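Long-range contacts in extracellular invertase (PDB 5XH8), which hydrolyses beta-fructofuranosides such as sucrose and has high transfructosylation activity, probably passing fructosyl units to sugar acceptors to form fructooligosaccharides such as 1-kestose: residues S459-F464 against I537-L542; V489-S494 against L524-V529. All coordinates share one frame; numbering follows the deposited sequence.

Interaction 1. Residues S459-F464 against I537-L542; sequences SAQLSF and IETLDL
The backbone oxygen of L540 accepts a hydrogen bond from L462 N, N to O 2.9 Å, and is also approached by the CA-H of Q461, with CA 3.2 Å from that oxygen. L540 N returns a bond to L462 O, closing a hydrogen-bonded antiparallel pair; A460 and L542 form the next such pair, two residues along. Q461 and D541 face each other in the non-hydrogen-bonded pair between them, and here side chains make the polar link. The Q461 chain is bent at chi2 (80°), and its side chain lies beside that of D541, pointing the same way; NE2 donates to D541 OD1 at 3.1 Å from above the carboxylate plane. T539 CG2 packs 3.6 Å from Q461 CB. Toward F464 water takes over between the backbones: one joins F464 N to E538 O, another F464 O to I537 N. L540 CB meets the edge of the F464 ring, 4.2 Å from CE2. Q461 OE1 is hydrogen-bonded to S588 OG of strand 585-594, which flanks strand 455-463 across from 534-547 in one antiparallel sheet. A460, L462 and L542 turn to the other face, against F477 of strand 474-481, the apolar interior of a beta-sandwich.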
loop_
_atom_site.group_PDB
_atom_site.type_symbol
_atom_site.label_atom_id
_atom_site.label_comp_id
_atom_site.label_asym_id
_atom_site.label_seq_id
_atom_site.Cartn_x
_atom_site.Cartn_y
_atom_site.Cartn_z
ATOM N N SER A 459 1.114 16.774 -50.130
ATOM C CA SER A 459 2.476 17.298 -49.883
ATOM C C SER A 459 2.757 18.482 -50.798
ATOM O O SER A 459 2.395 18.450 -51.978
ATOM C CB SER A 459 3.557 16.256 -50.163
ATOM O OG SER A 459 3.078 14.961 -49.944
ATOM N N ALA A 460 3.435 19.499 -50.281
ATOM C CA ALA A 460 3.842 20.612 -51.118
ATOM C C ALA A 460 4.903 21.403 -50.423
ATOM O O ALA A 460 4.990 21.387 -49.183
ATOM C CB ALA A 460 2.643 21.508 -51.409
ATOM N N GLN A 461 5.675 22.132 -51.228
ATOM C CA GLN A 461 6.676 23.087 -50.747
ATOM C C GLN A 461 6.228 24.508 -51.052
ATOM O O GLN A 461 5.751 24.787 -52.152
ATOM C CB GLN A 461 8.025 22.827 -51.400
ATOM C CG GLN A 461 8.658 21.505 -51.003
ATOM C CD GLN A 461 8.067 20.338 -51.768
ATOM O OE1 GLN A 461 8.096 20.330 -53.001
ATOM N NE2 GLN A 461 7.506 19.357 -51.052
ATOM N N LEU A 462 6.352 25.387 -50.067
ATOM C CA LEU A 462 6.035 26.790 -50.216
ATOM C C LEU A 462 7.323 27.579 -49.978
ATOM O O LEU A 462 7.963 27.437 -48.920
ATOM C CB LEU A 462 4.945 27.229 -49.233
ATOM C CG LEU A 462 3.485 26.891 -49.564
ATOM C CD1 LEU A 462 3.241 25.389 -49.598
ATOM C CD2 LEU A 462 2.546 27.576 -48.583
ATOM N N SER A 463 7.699 28.398 -50.970
ATOM C CA SER A 463 8.862 29.287 -50.875
ATOM C C SER A 463 8.391 30.718 -50.812
ATOM O O SER A 463 7.447 31.102 -51.508
ATOM C CB SER A 463 9.769 29.089 -52.068
ATOM O OG SER A 463 10.092 27.722 -52.195
ATOM N N PHE A 464 9.034 31.494 -49.947
ATOM C CA PHE A 464 8.627 32.859 -49.635
ATOM C C PHE A 464 9.792 33.816 -49.895
ATOM O O PHE A 464 10.943 33.452 -49.634
ATOM C CB PHE A 464 8.207 32.965 -48.164
ATOM C CG PHE A 464 7.052 32.068 -47.793
ATOM C CD1 PHE A 464 5.746 32.435 -48.098
ATOM C CD2 PHE A 464 7.274 30.856 -47.151
ATOM C CE1 PHE A 464 4.680 31.621 -47.751
ATOM C CE2 PHE A 464 6.209 30.029 -46.807
ATOM C CZ PHE A 464 4.912 30.415 -47.107
ATOM N N ILE A 537 14.825 32.563 -47.327
ATOM C CA ILE A 537 13.972 31.992 -46.293
ATOM C C ILE A 537 13.814 30.511 -46.621
ATOM O O ILE A 537 13.545 30.135 -47.768
ATOM C CB ILE A 537 12.593 32.659 -46.210
ATOM C CG1 ILE A 537 12.751 34.145 -45.838
ATOM C CG2 ILE A 537 11.722 31.917 -45.189
ATOM C CD1 ILE A 537 11.446 34.907 -45.729
ATOM N N GLU A 538 14.018 29.680 -45.604
ATOM C CA GLU A 538 13.838 28.224 -45.697
ATOM C C GLU A 538 12.491 27.816 -46.320
ATOM O O GLU A 538 11.468 28.416 -46.041
ATOM C CB GLU A 538 13.940 27.643 -44.278
ATOM C CG GLU A 538 13.948 26.134 -44.184
ATOM C CD GLU A 538 14.180 25.643 -42.770
ATOM O OE1 GLU A 538 14.066 26.419 -41.797
ATOM O OE2 GLU A 538 14.475 24.454 -42.645
ATOM N N THR A 539 12.512 26.797 -47.168
ATOM C CA THR A 539 11.293 26.257 -47.761
ATOM C C THR A 539 10.394 25.567 -46.680
ATOM O O THR A 539 10.897 24.919 -45.755
ATOM C CB THR A 539 11.650 25.302 -48.927
ATOM O OG1 THR A 539 12.181 26.083 -50.013
ATOM C CG2 THR A 539 10.447 24.533 -49.437
ATOM N N LEU A 540 9.084 25.780 -46.793
ATOM C CA LEU A 540 8.088 25.104 -45.955
ATOM C C LEU A 540 7.708 23.824 -46.663
ATOM O O LEU A 540 7.053 23.861 -47.707
ATOM C CB LEU A 540 6.851 25.978 -45.752
ATOM C CG LEU A 540 5.670 25.350 -44.998
ATOM C CD1 LEU A 540 6.081 24.940 -43.580
ATOM C CD2 LEU A 540 4.489 26.315 -44.977
ATOM N N ASP A 541 8.210 22.712 -46.148
ATOM C CA ASP A 541 7.871 21.378 -46.625
ATOM C C ASP A 541 6.695 20.802 -45.815
ATOM O O ASP A 541 6.867 20.238 -44.729
ATOM C CB ASP A 541 9.104 20.485 -46.533
ATOM C CG ASP A 541 8.915 19.170 -47.224
ATOM O OD1 ASP A 541 7.972 19.038 -48.027
ATOM O OD2 ASP A 541 9.711 18.256 -46.967
ATOM N N LEU A 542 5.508 20.933 -46.393
ATOM C CA LEU A 542 4.258 20.678 -45.732
ATOM C C LEU A 542 3.717 19.308 -46.132
ATOM O O LEU A 542 3.675 18.999 -47.314
ATOM C CB LEU A 542 3.294 21.781 -46.145
ATOM C CG LEU A 542 2.116 22.134 -45.267
ATOM C CD1 LEU A 542 2.537 22.414 -43.828
ATOM C CD2 LEU A 542 1.403 23.333 -45.888
HETATM O O HOH W 1 10.620 29.997 -47.956
HETATM O O HOH W 2 13.499 33.910 -49.364
#

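Interaction 2. Residues V489-S494 against L524-V529; sequences VYYQFS and LRLFDV
Y491 and L526 reach toward each other tip to tip, and the leucine methyl CD1 settles over one face of the tyrosine ring. That methyl stands 4.0 Å from the ring centroid and 20° off the normal, a CH-pi contact shifted toward the rim, with CZ and CE2 the nearest ring atoms. L524 comes from a different direction: its side chain crosses Y491 at about a right angle, CB 4.1 Å from CE1, while its carbonyl oxygen lies at the ring edge, in the ring plane. In Y491 CG is anti to the backbone N (chi1 -169°), and the ring's hydroxyl donates to L524 O at 2.6 Å, nearly straight along the carbonyl direction (163°). A water gives a second bond to Y491 OH and accepts one from L526 N, so the phenol oxygen is held by both carbonyl and solvent in a buried setting. F493 adds an aromatic wall: Y491 CE2 sits 3.5 Å above the centre of its ring, and F493 CZ reaches L526 CD1 at 4.2 Å. R525 points away from this cluster and forms salt bridges with E496 and E392. The contact fastens the end of strand 487-492, in one sheet of the sandwich, to the connection between strands 520-523 and 528-531, which passes to the other sheet; L540 and I537 of strand 534-547 pack against the same apolar side chains.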
loop_
_atom_site.group_PDB
_atom_site.type_symbol
_atom_site.label_atom_id
_atom_site.label_comp_id
_atom_site.label_asym_id
_atom_site.label_seq_id
_atom_site.Cartn_x
_atom_site.Cartn_y
_atom_site.Cartn_z
ATOM N N VAL A 489 -5.693 25.674 -43.822
ATOM C CA VAL A 489 -4.448 25.396 -43.129
ATOM C C VAL A 489 -3.417 26.311 -43.760
ATOM O O VAL A 489 -3.173 26.201 -44.966
ATOM C CB VAL A 489 -3.994 23.922 -43.335
ATOM C CG1 VAL A 489 -2.636 23.685 -42.693
ATOM C CG2 VAL A 489 -5.030 22.958 -42.788
ATOM N N TYR A 490 -2.783 27.173 -42.974
ATOM C CA TYR A 490 -1.845 28.136 -43.559
ATOM C C TYR A 490 -0.675 28.505 -42.665
ATOM O O TYR A 490 -0.761 28.377 -41.453
ATOM C CB TYR A 490 -2.612 29.387 -43.980
ATOM C CG TYR A 490 -3.299 30.145 -42.860
ATOM C CD1 TYR A 490 -4.615 29.856 -42.492
ATOM C CD2 TYR A 490 -2.660 31.189 -42.214
ATOM C CE1 TYR A 490 -5.261 30.577 -41.508
ATOM C CE2 TYR A 490 -3.298 31.908 -41.213
ATOM C CZ TYR A 490 -4.591 31.599 -40.869
ATOM O OH TYR A 490 -5.203 32.316 -39.881
ATOM N N TYR A 491 0.432 28.921 -43.287
ATOM C CA TYR A 491 1.549 29.532 -42.570
ATOM C C TYR A 491 1.354 31.040 -42.492
ATOM O O TYR A 491 0.877 31.669 -43.430
ATOM C CB TYR A 491 2.888 29.212 -43.223
ATOM C CG TYR A 491 4.053 29.609 -42.347
ATOM C CD1 TYR A 491 4.444 28.802 -41.271
ATOM C CD2 TYR A 491 4.746 30.807 -42.557
ATOM C CE1 TYR A 491 5.497 29.166 -40.438
ATOM C CE2 TYR A 491 5.805 31.181 -41.732
ATOM C CZ TYR A 491 6.183 30.359 -40.674
ATOM O OH TYR A 491 7.223 30.726 -39.838
ATOM N N GLN A 492 1.750 31.602 -41.365
ATOM C CA GLN A 492 1.576 32.992 -41.026
ATOM C C GLN A 492 2.919 33.489 -40.469
ATOM O O GLN A 492 3.400 32.966 -39.447
ATOM C CB GLN A 492 0.481 33.052 -39.973
ATOM C CG GLN A 492 0.125 34.404 -39.429
ATOM C CD GLN A 492 -1.090 34.330 -38.531
ATOM O OE1 GLN A 492 -0.981 34.089 -37.333
ATOM N NE2 GLN A 492 -2.258 34.541 -39.106
ATOM N N PHE A 493 3.545 34.467 -41.138
ATOM C CA PHE A 493 4.831 35.016 -40.652
ATOM C C PHE A 493 4.724 35.922 -39.447
ATOM O O PHE A 493 5.675 35.984 -38.691
ATOM C CB PHE A 493 5.618 35.738 -41.758
ATOM C CG PHE A 493 6.386 34.811 -42.644
ATOM C CD1 PHE A 493 5.794 34.277 -43.772
ATOM C CD2 PHE A 493 7.686 34.457 -42.337
ATOM C CE1 PHE A 493 6.490 33.419 -44.592
ATOM C CE2 PHE A 493 8.394 33.594 -43.155
ATOM C CZ PHE A 493 7.790 33.075 -44.287
ATOM N N SER A 494 3.597 36.602 -39.248
ATOM C CA SER A 494 3.445 37.556 -38.128
ATOM C C SER A 494 3.778 36.983 -36.751
ATOM O O SER A 494 4.364 37.678 -35.915
ATOM C CB SER A 494 2.026 38.097 -38.084
ATOM O OG SER A 494 1.105 37.038 -37.913
ATOM N N LEU A 524 6.284 27.578 -35.808
ATOM C CA LEU A 524 7.297 26.987 -36.668
ATOM C C LEU A 524 8.166 28.119 -37.234
ATOM O O LEU A 524 7.651 28.974 -37.936
ATOM C CB LEU A 524 6.648 26.222 -37.817
ATOM C CG LEU A 524 7.626 25.658 -38.855
ATOM C CD1 LEU A 524 8.565 24.616 -38.249
ATOM C CD2 LEU A 524 6.856 25.084 -40.026
ATOM N N ARG A 525 9.457 28.126 -36.900
ATOM C CA ARG A 525 10.396 29.089 -37.463
ATOM C C ARG A 525 11.003 28.511 -38.724
ATOM O O ARG A 525 11.489 27.379 -38.733
ATOM C CB ARG A 525 11.517 29.442 -36.495
ATOM C CG ARG A 525 12.638 30.266 -37.145
ATOM C CD ARG A 525 13.422 31.060 -36.133
ATOM N NE ARG A 525 12.564 32.050 -35.507
ATOM C CZ ARG A 525 12.857 32.720 -34.403
ATOM N NH1 ARG A 525 14.022 32.556 -33.777
ATOM N NH2 ARG A 525 11.975 33.580 -33.922
ATOM N N LEU A 526 10.953 29.313 -39.782
ATOM C CA LEU A 526 11.660 29.064 -41.037
ATOM C C LEU A 526 12.877 29.985 -40.963
ATOM O O LEU A 526 12.731 31.212 -40.903
ATOM C CB LEU A 526 10.748 29.425 -42.226
ATOM C CG LEU A 526 9.463 28.574 -42.310
ATOM C CD1 LEU A 526 8.500 29.044 -43.398
ATOM C CD2 LEU A 526 9.830 27.108 -42.527
ATOM N N PHE A 527 14.066 29.388 -40.894
ATOM C CA PHE A 527 15.297 30.157 -40.698
ATOM C C PHE A 527 15.785 30.729 -42.035
ATOM O O PHE A 527 15.303 30.344 -43.112
ATOM C CB PHE A 527 16.404 29.276 -40.128
ATOM C CG PHE A 527 16.080 28.665 -38.798
ATOM C CD1 PHE A 527 16.307 29.369 -37.617
ATOM C CD2 PHE A 527 15.579 27.366 -38.722
ATOM C CE1 PHE A 527 16.023 28.795 -36.388
ATOM C CE2 PHE A 527 15.288 26.789 -37.491
ATOM C CZ PHE A 527 15.512 27.501 -36.326
ATOM N N ASP A 528 16.762 31.630 -41.959
ATOM C CA ASP A 528 17.479 32.067 -43.167
ATOM C C ASP A 528 18.538 31.025 -43.458
ATOM O O ASP A 528 19.265 30.620 -42.553
ATOM C CB ASP A 528 18.055 33.472 -42.973
ATOM C CG ASP A 528 16.968 34.514 -42.830
ATOM O OD1 ASP A 528 16.026 34.507 -43.642
ATOM O OD2 ASP A 528 17.035 35.336 -41.908
ATOM N N VAL A 529 18.589 30.578 -44.710
ATOM C CA VAL A 529 19.418 29.465 -45.141
ATOM C C VAL A 529 20.275 29.892 -46.353
ATOM O O VAL A 529 19.885 30.779 -47.105
ATOM C CB VAL A 529 18.507 28.262 -45.475
ATOM C CG1 VAL A 529 19.298 27.077 -45.999
ATOM C CG2 VAL A 529 17.733 27.842 -44.225
HETATM O O HOH W 3 9.612 32.185 -39.466
#

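The two contacts illustrate how a beta-sandwich is held within its sheets and between them. Interaction 1 is pairing inside one sheet, partly buried, with backbone bonds along the strands, a polar face of partly exposed side chains and an apolar face turned inward. Interaction 2 is wholly buried and relies on rings, methyls and one tyrosine hydroxyl to join a strand of the second sheet to the crossing segment. They meet in the interior, where F464 packs edge-to-face with F493 and L540 CD1 touches L524 CD2. Strands 528-531 and 534-547 are consecutive and neighbours in one sheet; in sequence, interaction 2 lies within the loop that interaction 1 closes.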